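Local coordinates for extracellular solute-binding protein family 5 (Brucella melitensis, PDB 4ONY), which probably serves as the periplasmic solute receptor of an ABC transporter, capturing a peptide or similar compound for import, at residues 477-485 with 507-516; 353-364 with 541-552. All coordinates share one frame; numbering follows the deposited sequence.

Contact 1: 477-485 with 507-516; sequences LQTFDYDMI and SRDVQGSFNF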
loop_
_atom_site.group_PDB
_atom_site.type_symbol
_atom_site.label_atom_id
_atom_site.label_comp_id
_atom_site.label_asym_id
_atom_site.label_seq_id
_atom_site.Cartn_x
_atom_site.Cartn_y
_atom_site.Cartn_z
ATOM N N LEU A 477 7.891 -14.749 -14.643
ATOM C CA LEU A 477 8.326 -13.808 -13.621
ATOM C C LEU A 477 9.301 -14.486 -12.659
ATOM O O LEU A 477 10.332 -13.940 -12.273
ATOM C CB LEU A 477 7.133 -13.302 -12.804
ATOM C CG LEU A 477 6.337 -12.117 -13.349
ATOM C CD1 LEU A 477 5.378 -11.546 -12.291
ATOM C CD2 LEU A 477 7.266 -11.052 -13.861
ATOM N N GLN A 478 8.961 -15.696 -12.284
ATOM C CA GLN A 478 9.736 -16.438 -11.315
ATOM C C GLN A 478 11.212 -16.581 -11.698
ATOM O O GLN A 478 12.084 -16.541 -10.820
ATOM C CB GLN A 478 9.072 -17.824 -11.127
ATOM C CG GLN A 478 9.856 -18.786 -10.271
ATOM C CD GLN A 478 9.587 -18.611 -8.798
ATOM O OE1 GLN A 478 8.804 -17.757 -8.363
ATOM N NE2 GLN A 478 10.241 -19.450 -8.015
ATOM N N THR A 479 11.475 -16.773 -12.988
ATOM C CA THR A 479 12.808 -17.033 -13.513
ATOM C C THR A 479 13.371 -15.789 -14.203
ATOM O O THR A 479 14.413 -15.862 -14.803
ATOM C CB THR A 479 12.778 -18.170 -14.582
ATOM O OG1 THR A 479 11.873 -17.817 -15.610
ATOM C CG2 THR A 479 12.291 -19.541 -13.963
ATOM N N PHE A 480 12.654 -14.676 -14.153
ATOM C CA PHE A 480 13.058 -13.440 -14.819
ATOM C C PHE A 480 13.210 -13.663 -16.331
ATOM O O PHE A 480 14.100 -13.093 -16.946
ATOM C CB PHE A 480 14.335 -12.894 -14.180
ATOM C CG PHE A 480 14.220 -12.750 -12.680
ATOM C CD1 PHE A 480 13.234 -11.950 -12.124
ATOM C CD2 PHE A 480 15.065 -13.462 -11.816
ATOM C CE1 PHE A 480 13.079 -11.852 -10.744
ATOM C CE2 PHE A 480 14.939 -13.348 -10.427
ATOM C CZ PHE A 480 13.936 -12.551 -9.891
ATOM N N ASP A 481 12.295 -14.463 -16.914
ATOM C CA ASP A 481 12.350 -14.808 -18.346
ATOM C C ASP A 481 11.557 -13.794 -19.229
ATOM O O ASP A 481 10.453 -14.084 -19.653
ATOM C CB ASP A 481 11.885 -16.243 -18.572
ATOM C CG ASP A 481 11.984 -16.647 -20.017
ATOM O OD1 ASP A 481 12.634 -15.919 -20.814
ATOM O OD2 ASP A 481 11.407 -17.681 -20.342
ATOM N N TYR A 482 12.093 -12.584 -19.384
ATOM C CA TYR A 482 11.467 -11.520 -20.158
ATOM C C TYR A 482 12.511 -10.406 -20.439
ATOM O O TYR A 482 13.512 -10.296 -19.723
ATOM C CB TYR A 482 10.248 -10.922 -19.421
ATOM C CG TYR A 482 10.578 -10.507 -18.001
ATOM C CD1 TYR A 482 11.160 -9.277 -17.729
ATOM C CD2 TYR A 482 10.320 -11.364 -16.932
ATOM C CE1 TYR A 482 11.490 -8.908 -16.429
ATOM C CE2 TYR A 482 10.650 -11.008 -15.642
ATOM C CZ TYR A 482 11.240 -9.772 -15.395
ATOM O OH TYR A 482 11.590 -9.459 -14.118
ATOM N N ASP A 483 12.250 -9.601 -21.464
ATOM C CA ASP A 483 12.998 -8.393 -21.740
ATOM C C ASP A 483 12.389 -7.253 -20.927
ATOM O O ASP A 483 13.085 -6.575 -20.164
ATOM C CB ASP A 483 12.953 -8.032 -23.237
ATOM C CG ASP A 483 13.675 -9.039 -24.106
ATOM O OD1 ASP A 483 14.612 -9.701 -23.594
ATOM O OD2 ASP A 483 13.299 -9.170 -25.287
ATOM N N MET A 484 11.091 -7.049 -21.104
ATOM C CA MET A 484 10.371 -5.940 -20.479
ATOM C C MET A 484 8.969 -6.417 -20.100
ATOM O O MET A 484 8.368 -7.276 -20.845
ATOM C CB MET A 484 10.286 -4.766 -21.460
ATOM C CG MET A 484 9.510 -3.567 -20.928
ATOM S SD MET A 484 9.511 -2.120 -22.014
ATOM C CE MET A 484 11.172 -1.508 -21.772
ATOM N N ILE A 485 8.462 -5.911 -18.970
ATOM C CA ILE A 485 7.089 -6.135 -18.518
ATOM C C ILE A 485 6.535 -4.817 -17.993
ATOM O O ILE A 485 7.278 -3.841 -17.871
ATOM C CB ILE A 485 7.012 -7.165 -17.322
ATOM C CG1 ILE A 485 7.934 -6.744 -16.169
ATOM C CG2 ILE A 485 7.381 -8.588 -17.792
ATOM C CD1 ILE A 485 7.906 -7.639 -14.931
ATOM N N SER A 507 18.878 -10.045 -3.951
ATOM C CA SER A 507 17.646 -10.524 -4.569
ATOM C C SER A 507 17.692 -10.631 -6.115
ATOM O O SER A 507 16.824 -11.265 -6.730
ATOM C CB SER A 507 16.478 -9.662 -4.133
ATOM O OG SER A 507 16.584 -8.380 -4.682
ATOM N N ARG A 508 18.665 -9.991 -6.759
ATOM C CA ARG A 508 18.744 -10.057 -8.224
ATOM C C ARG A 508 18.832 -11.493 -8.711
ATOM O O ARG A 508 18.286 -11.816 -9.736
ATOM C CB ARG A 508 19.955 -9.268 -8.735
ATOM C CG ARG A 508 20.278 -9.492 -10.224
ATOM C CD ARG A 508 21.495 -8.673 -10.576
ATOM N NE ARG A 508 22.119 -9.118 -11.820
ATOM C CZ ARG A 508 22.134 -8.466 -12.967
ATOM N NH1 ARG A 508 21.510 -7.295 -13.140
ATOM N NH2 ARG A 508 22.798 -8.991 -13.980
ATOM N N ASP A 509 19.555 -12.334 -7.989
ATOM C CA ASP A 509 19.774 -13.715 -8.414
ATOM C C ASP A 509 18.923 -14.742 -7.710
ATOM O O ASP A 509 19.216 -15.908 -7.764
ATOM C CB ASP A 509 21.223 -14.053 -8.208
ATOM C CG ASP A 509 22.126 -13.282 -9.162
ATOM O OD1 ASP A 509 21.676 -12.797 -10.183
ATOM O OD2 ASP A 509 23.303 -13.165 -8.904
ATOM N N VAL A 510 17.894 -14.316 -7.010
ATOM C CA VAL A 510 17.029 -15.237 -6.321
ATOM C C VAL A 510 15.724 -15.344 -7.074
ATOM O O VAL A 510 14.937 -14.388 -7.110
ATOM C CB VAL A 510 16.776 -14.784 -4.876
ATOM C CG1 VAL A 510 15.689 -15.648 -4.214
ATOM C CG2 VAL A 510 18.097 -14.841 -4.081
ATOM N N GLN A 511 15.517 -16.501 -7.701
ATOM C CA GLN A 511 14.278 -16.763 -8.396
ATOM C C GLN A 511 13.100 -16.639 -7.441
ATOM O O GLN A 511 13.188 -17.119 -6.318
ATOM C CB GLN A 511 14.331 -18.134 -9.030
ATOM C CG GLN A 511 15.242 -18.113 -10.243
ATOM C CD GLN A 511 15.234 -19.414 -10.977
ATOM O OE1 GLN A 511 14.698 -20.438 -10.502
ATOM N NE2 GLN A 511 15.825 -19.383 -12.151
ATOM N N GLY A 512 12.048 -15.933 -7.882
ATOM C CA GLY A 512 10.906 -15.660 -7.057
ATOM C C GLY A 512 10.957 -14.371 -6.268
ATOM O O GLY A 512 9.971 -13.974 -5.684
ATOM N N SER A 513 12.099 -13.681 -6.236
ATOM C CA SER A 513 12.154 -12.350 -5.594
ATOM C C SER A 513 11.370 -11.343 -6.415
ATOM O O SER A 513 10.884 -11.644 -7.544
ATOM C CB SER A 513 13.597 -11.850 -5.481
ATOM O OG SER A 513 14.059 -11.276 -6.682
ATOM N N PHE A 514 11.231 -10.152 -5.853
ATOM C CA PHE A 514 10.464 -9.070 -6.499
ATOM C C PHE A 514 11.388 -8.065 -7.197
ATOM O O PHE A 514 10.966 -6.935 -7.549
ATOM C CB PHE A 514 9.566 -8.372 -5.458
ATOM C CG PHE A 514 8.564 -9.314 -4.830
ATOM C CD1 PHE A 514 7.388 -9.645 -5.513
ATOM C CD2 PHE A 514 8.816 -9.918 -3.615
ATOM C CE1 PHE A 514 6.478 -10.557 -4.983
ATOM C CE2 PHE A 514 7.913 -10.837 -3.069
ATOM C CZ PHE A 514 6.752 -11.163 -3.759
ATOM N N ASN A 515 12.648 -8.444 -7.388
ATOM C CA ASN A 515 13.611 -7.520 -8.042
ATOM C C ASN A 515 13.520 -7.728 -9.551
ATOM O O ASN A 515 14.411 -8.330 -10.171
ATOM C CB ASN A 515 15.014 -7.826 -7.527
ATOM C CG ASN A 515 16.058 -6.783 -7.944
ATOM O OD1 ASN A 515 15.856 -5.956 -8.845
ATOM N ND2 ASN A 515 17.154 -6.800 -7.240
ATOM N N PHE A 516 12.440 -7.259 -10.137
ATOM C CA PHE A 516 12.172 -7.549 -11.555
ATOM C C PHE A 516 13.145 -6.907 -12.506
ATOM O O PHE A 516 13.374 -7.447 -13.565
ATOM C CB PHE A 516 10.724 -7.193 -11.878
ATOM C CG PHE A 516 9.736 -7.949 -11.010
ATOM C CD1 PHE A 516 9.735 -9.355 -10.973
ATOM C CD2 PHE A 516 8.840 -7.290 -10.241
ATOM C CE1 PHE A 516 8.849 -10.060 -10.171
ATOM C CE2 PHE A 516 7.948 -7.996 -9.434
ATOM C CZ PHE A 516 7.942 -9.355 -9.422
HETATM O O HOH W 1 10.354 -13.589 -9.433
HETATM O O HOH W 2 12.590 -20.977 -9.486
HETATM O O HOH W 3 16.671 -16.587 -13.450
#
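The F480 ring enters the loop 507-516 rim first. Its CE2 stands 3.5 Å from V510 O, and S513 OG and F516 CD1 also lie at its edge, close to the ring plane. CG is anti to the carbonyl carbon (chi1 -53°), which sends the ring into the loop, where R318 makes a cation-pi contact with it. Apolar packing continues at F516: L477 CD2 comes within 4.1 Å of F516 CE1, while the I485 side chain crosses F516 at about a right angle, CD1 meeting F516 CB. F480 itself ends helix 470-478 in a Schellman motif, its positive phi (59°) turning the chain towards strand 484-489. The type II turn V510-S513 meets this helix end; G512, also at positive phi, lies 3.2 Å by its CA from Q478 OE1. Among the polar links, Y482 OH donates to F516 O at 2.7 Å, in the carbonyl plane and on a lone pair. G512 N reaches Q478 O only weakly, bent to 134°. Inside the loop S513 OG accepts from N515 N in an ST turn and donates to S507 O, both bonds holding the hydroxyl beside F480 CZ. Water bridges join L477 O to S513 O and T479 O to Q511 NE2.

Contact 2: 353-364 with 541-552; sequences QSFWEGSQLSSV and VSAVRALDRVLI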
loop_
_atom_site.group_PDB
_atom_site.type_symbol
_atom_site.label_atom_id
_atom_site.label_comp_id
_atom_site.label_asym_id
_atom_site.label_seq_id
_atom_site.Cartn_x
_atom_site.Cartn_y
_atom_site.Cartn_z
ATOM N N GLN A 353 6.482 10.176 -11.464
ATOM C CA GLN A 353 7.899 10.498 -11.603
ATOM C C GLN A 353 8.826 9.818 -10.537
ATOM O O GLN A 353 9.955 9.599 -10.822
ATOM C CB GLN A 353 8.090 12.014 -11.477
ATOM C CG GLN A 353 7.223 12.853 -12.398
ATOM C CD GLN A 353 7.556 14.317 -12.267
ATOM O OE1 GLN A 353 8.592 14.775 -12.667
ATOM N NE2 GLN A 353 6.708 15.026 -11.590
ATOM N N SER A 354 8.322 9.579 -9.332
ATOM C CA SER A 354 9.093 9.090 -8.190
ATOM C C SER A 354 8.546 7.727 -7.752
ATOM O O SER A 354 7.350 7.467 -7.924
ATOM C CB SER A 354 8.885 10.063 -7.029
ATOM O OG SER A 354 9.416 9.606 -5.782
ATOM N N PHE A 355 9.399 6.948 -7.105
ATOM C CA PHE A 355 8.970 5.727 -6.445
ATOM C C PHE A 355 8.227 6.007 -5.129
ATOM O O PHE A 355 7.705 5.080 -4.548
ATOM C CB PHE A 355 10.174 4.808 -6.238
ATOM C CG PHE A 355 10.745 4.284 -7.535
ATOM C CD1 PHE A 355 10.255 3.146 -8.086
ATOM C CD2 PHE A 355 11.722 4.962 -8.198
ATOM C CE1 PHE A 355 10.745 2.662 -9.265
ATOM C CE2 PHE A 355 12.224 4.503 -9.402
ATOM C CZ PHE A 355 11.744 3.340 -9.928
ATOM N N TRP A 356 8.160 7.277 -4.687
ATOM C CA TRP A 356 7.295 7.663 -3.577
ATOM C C TRP A 356 6.427 8.848 -4.037
ATOM O O TRP A 356 6.171 9.793 -3.295
ATOM C CB TRP A 356 8.110 7.955 -2.283
ATOM C CG TRP A 356 8.597 6.655 -1.686
ATOM C CD1 TRP A 356 7.937 5.849 -0.792
ATOM C CD2 TRP A 356 9.800 5.959 -2.029
ATOM N NE1 TRP A 356 8.657 4.693 -0.545
ATOM C CE2 TRP A 356 9.801 4.725 -1.293
ATOM C CE3 TRP A 356 10.867 6.239 -2.885
ATOM C CZ2 TRP A 356 10.825 3.812 -1.383
ATOM C CZ3 TRP A 356 11.896 5.329 -2.974
ATOM C CH2 TRP A 356 11.873 4.111 -2.226
ATOM N N GLU A 357 5.940 8.737 -5.264
ATOM C CA GLU A 357 5.126 9.747 -5.931
ATOM C C GLU A 357 4.027 10.339 -5.049
ATOM O O GLU A 357 3.198 9.624 -4.490
ATOM C CB GLU A 357 4.478 9.120 -7.166
ATOM C CG GLU A 357 3.594 10.040 -8.010
ATOM C CD GLU A 357 4.333 11.218 -8.603
ATOM O OE1 GLU A 357 5.511 11.085 -8.950
ATOM O OE2 GLU A 357 3.726 12.303 -8.738
ATOM N N GLY A 358 3.993 11.651 -5.029
ATOM C CA GLY A 358 2.950 12.414 -4.363
ATOM C C GLY A 358 3.141 12.556 -2.871
ATOM O O GLY A 358 2.244 13.090 -2.200
ATOM N N SER A 359 4.252 12.051 -2.323
ATOM C CA SER A 359 4.479 12.120 -0.892
ATOM C C SER A 359 5.705 12.964 -0.581
ATOM O O SER A 359 6.504 13.266 -1.448
ATOM C CB SER A 359 4.658 10.711 -0.297
ATOM O OG SER A 359 5.929 10.146 -0.626
ATOM N N GLN A 360 5.897 13.232 0.696
ATOM C CA GLN A 360 7.114 13.875 1.160
ATOM C C GLN A 360 8.386 13.049 0.901
ATOM O O GLN A 360 9.468 13.615 0.934
ATOM C CB GLN A 360 7.038 14.179 2.665
ATOM C CG GLN A 360 6.170 15.377 3.001
ATOM C CD GLN A 360 6.750 16.710 2.501
ATOM O OE1 GLN A 360 7.931 17.027 2.731
ATOM N NE2 GLN A 360 5.944 17.475 1.805
ATOM N N LEU A 361 8.259 11.732 0.697
ATOM C CA LEU A 361 9.411 10.875 0.421
ATOM C C LEU A 361 9.924 10.962 -1.013
ATOM O O LEU A 361 10.964 10.425 -1.322
ATOM C CB LEU A 361 9.087 9.429 0.789
ATOM C CG LEU A 361 8.699 9.187 2.275
ATOM C CD1 LEU A 361 8.400 7.711 2.550
ATOM C CD2 LEU A 361 9.779 9.633 3.229
ATOM N N SER A 362 9.185 11.597 -1.912
ATOM C CA SER A 362 9.644 11.803 -3.275
ATOM C C SER A 362 10.803 12.775 -3.322
ATOM O O SER A 362 10.735 13.861 -2.709
ATOM C CB SER A 362 8.511 12.400 -4.134
ATOM O OG SER A 362 8.986 12.750 -5.423
ATOM N N SER A 363 11.835 12.439 -4.102
ATOM C CA SER A 363 12.975 13.326 -4.308
ATOM C C SER A 363 12.778 14.355 -5.410
ATOM O O SER A 363 13.611 15.296 -5.569
ATOM C CB SER A 363 14.208 12.514 -4.672
ATOM O OG SER A 363 14.037 11.877 -5.942
ATOM N N VAL A 364 11.725 14.180 -6.205
ATOM C CA VAL A 364 11.563 14.968 -7.443
ATOM C C VAL A 364 11.277 16.450 -7.144
ATOM O O VAL A 364 10.458 16.774 -6.310
ATOM C CB VAL A 364 10.459 14.333 -8.308
ATOM C CG1 VAL A 364 10.160 15.174 -9.545
ATOM C CG2 VAL A 364 10.898 12.936 -8.707
ATOM N N VAL A 541 13.416 10.564 6.071
ATOM C CA VAL A 541 12.992 11.195 4.852
ATOM C C VAL A 541 14.197 11.432 3.925
ATOM O O VAL A 541 14.119 11.214 2.709
ATOM C CB VAL A 541 12.236 12.505 5.111
ATOM C CG1 VAL A 541 12.014 13.279 3.804
ATOM C CG2 VAL A 541 10.884 12.239 5.788
ATOM N N SER A 542 15.308 11.861 4.496
ATOM C CA SER A 542 16.474 12.108 3.702
ATOM C C SER A 542 16.963 10.807 3.057
ATOM O O SER A 542 17.305 10.772 1.869
ATOM C CB SER A 542 17.571 12.717 4.561
ATOM O OG SER A 542 17.218 14.042 4.908
ATOM N N ALA A 543 16.987 9.735 3.836
ATOM C CA ALA A 543 17.516 8.463 3.316
ATOM C C ALA A 543 16.633 7.897 2.220
ATOM O O ALA A 543 17.123 7.339 1.237
ATOM C CB ALA A 543 17.693 7.451 4.454
ATOM N N VAL A 544 15.315 8.021 2.385
ATOM C CA VAL A 544 14.402 7.513 1.378
ATOM C C VAL A 544 14.506 8.323 0.086
ATOM O O VAL A 544 14.492 7.767 -1.015
ATOM C CB VAL A 544 12.949 7.469 1.859
ATOM C CG1 VAL A 544 12.043 6.947 0.752
ATOM C CG2 VAL A 544 12.793 6.524 3.075
ATOM N N ARG A 545 14.566 9.632 0.225
ATOM C CA ARG A 545 14.758 10.466 -0.961
ATOM C C ARG A 545 16.054 10.058 -1.712
ATOM O O ARG A 545 16.073 10.013 -2.952
ATOM C CB ARG A 545 14.784 11.933 -0.578
ATOM C CG ARG A 545 13.396 12.467 -0.195
ATOM C CD ARG A 545 13.479 13.964 0.112
ATOM N NE ARG A 545 12.191 14.502 0.519
ATOM C CZ ARG A 545 12.034 15.614 1.207
ATOM N NH1 ARG A 545 13.046 16.406 1.494
ATOM N NH2 ARG A 545 10.824 15.983 1.541
ATOM N N ALA A 546 17.113 9.761 -0.962
ATOM C CA ALA A 546 18.366 9.374 -1.583
ATOM C C ALA A 546 18.194 8.058 -2.335
ATOM O O ALA A 546 18.680 7.939 -3.460
ATOM C CB ALA A 546 19.477 9.267 -0.536
ATOM N N LEU A 547 17.444 7.101 -1.754
ATOM C CA LEU A 547 17.115 5.851 -2.447
ATOM C C LEU A 547 16.373 6.176 -3.741
ATOM O O LEU A 547 16.734 5.689 -4.810
ATOM C CB LEU A 547 16.298 4.884 -1.570
ATOM C CG LEU A 547 15.880 3.542 -2.223
ATOM C CD1 LEU A 547 17.065 2.749 -2.761
ATOM C CD2 LEU A 547 15.140 2.653 -1.244
ATOM N N ASP A 548 15.361 7.040 -3.643
ATOM C CA ASP A 548 14.589 7.452 -4.808
ATOM C C ASP A 548 15.508 7.977 -5.916
ATOM O O ASP A 548 15.378 7.596 -7.094
ATOM C CB ASP A 548 13.530 8.497 -4.398
ATOM C CG ASP A 548 12.497 8.753 -5.472
ATOM O OD1 ASP A 548 12.013 7.787 -6.060
ATOM O OD2 ASP A 548 12.086 9.917 -5.654
ATOM N N ARG A 549 16.467 8.806 -5.534
ATOM C CA ARG A 549 17.371 9.457 -6.500
ATOM C C ARG A 549 18.214 8.421 -7.234
ATOM O O ARG A 549 18.400 8.502 -8.444
ATOM C CB ARG A 549 18.287 10.477 -5.849
ATOM C CG ARG A 549 17.579 11.701 -5.288
ATOM C CD ARG A 549 18.551 12.749 -4.754
ATOM N NE ARG A 549 17.871 13.612 -3.793
ATOM C CZ ARG A 549 17.098 14.653 -4.109
ATOM N NH1 ARG A 549 16.927 15.065 -5.373
ATOM N NH2 ARG A 549 16.454 15.257 -3.132
ATOM N N VAL A 550 18.673 7.423 -6.490
ATOM C CA VAL A 550 19.484 6.382 -7.095
ATOM C C VAL A 550 18.675 5.519 -8.075
ATOM O O VAL A 550 19.180 5.146 -9.163
ATOM C CB VAL A 550 20.138 5.482 -6.022
ATOM C CG1 VAL A 550 20.881 4.330 -6.698
ATOM C CG2 VAL A 550 21.061 6.296 -5.107
ATOM N N LEU A 551 17.437 5.195 -7.681
ATOM C CA LEU A 551 16.595 4.352 -8.466
ATOM C C LEU A 551 16.147 5.033 -9.767
ATOM O O LEU A 551 16.200 4.426 -10.852
ATOM C CB LEU A 551 15.377 3.896 -7.649
ATOM C CG LEU A 551 15.609 2.979 -6.474
ATOM C CD1 LEU A 551 14.313 2.761 -5.688
ATOM C CD2 LEU A 551 16.165 1.618 -6.914
ATOM N N ILE A 552 15.758 6.292 -9.664
ATOM C CA ILE A 552 15.438 7.099 -10.840
ATOM C C ILE A 552 16.650 7.180 -11.789
ATOM O O ILE A 552 16.490 7.095 -13.018
ATOM C CB ILE A 552 15.020 8.519 -10.462
ATOM C CG1 ILE A 552 13.661 8.503 -9.752
ATOM C CG2 ILE A 552 14.940 9.419 -11.714
ATOM C CD1 ILE A 552 13.378 9.774 -8.951
HETATM O O HOH W 4 9.861 18.666 2.770
#
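D548 gathers donors from both ends of the loop 353-364. Its OD2 accepts three bonds: S354 OG at 2.7 Å and S363 OG at 2.8 Å, from opposite faces of the carboxylate plane, and S363 N, nearly straight at 170°, on the anti side. OD1 takes F355 N at 2.9 Å on the syn side. With CG anti to the backbone N (chi1 -167°), the carboxylate leans off helix 537-553 into the loop, and this set of neutral donors would be expected to stabilise its negative charge. R545 makes the second polar grip: its extended chain brings NE and NH2 side-on to the single acceptor Q360 O, which lies near the guanidinium plane, 2.8 Å from NH2. A water joins NH2 to Q360 OE1. Successive turns, type II at W356-S359 and type I at S359-S362, fold the loop back over the helix, and ST turns at S354, S359 and S362 brace it. Apolar packing flanks the carboxylate. V544 CG1 sits over the W356 six-membered ring, 3.7 Å from its centroid and 10° off the normal, a CH-pi contact, while L547 CD2 touches W356 CH2 obliquely. L551 CD1 lies over one face of F355, towards the rim. S363 CB covers a face of the R549 guanidinium, whose NE is paired with E372 in a salt bridge.

Overall arrangement
From the N terminus, the chain first reaches 353-364, just after edge strand 350-351 of the six-stranded mixed sheet. It then runs through 477-485 and, 21 residues on, 507-516, where contact 1 closes its short loop. Only later does helix 537-553 bring 541-552 back to close contact 2 across 176 residues, so the smaller loop lies wholly within the larger and the two do not cross. Contact 1 ties the junction of helix 470-478 and sheet strand 484-489 to the loop before helix 522-533; contact 2 fixes the loop after strand 350-351 to helix 537-553. Their centres are 23 Å apart, and their nearest atoms, about 8 Å apart, do not touch. Helix 499-503 contacts side chains of both.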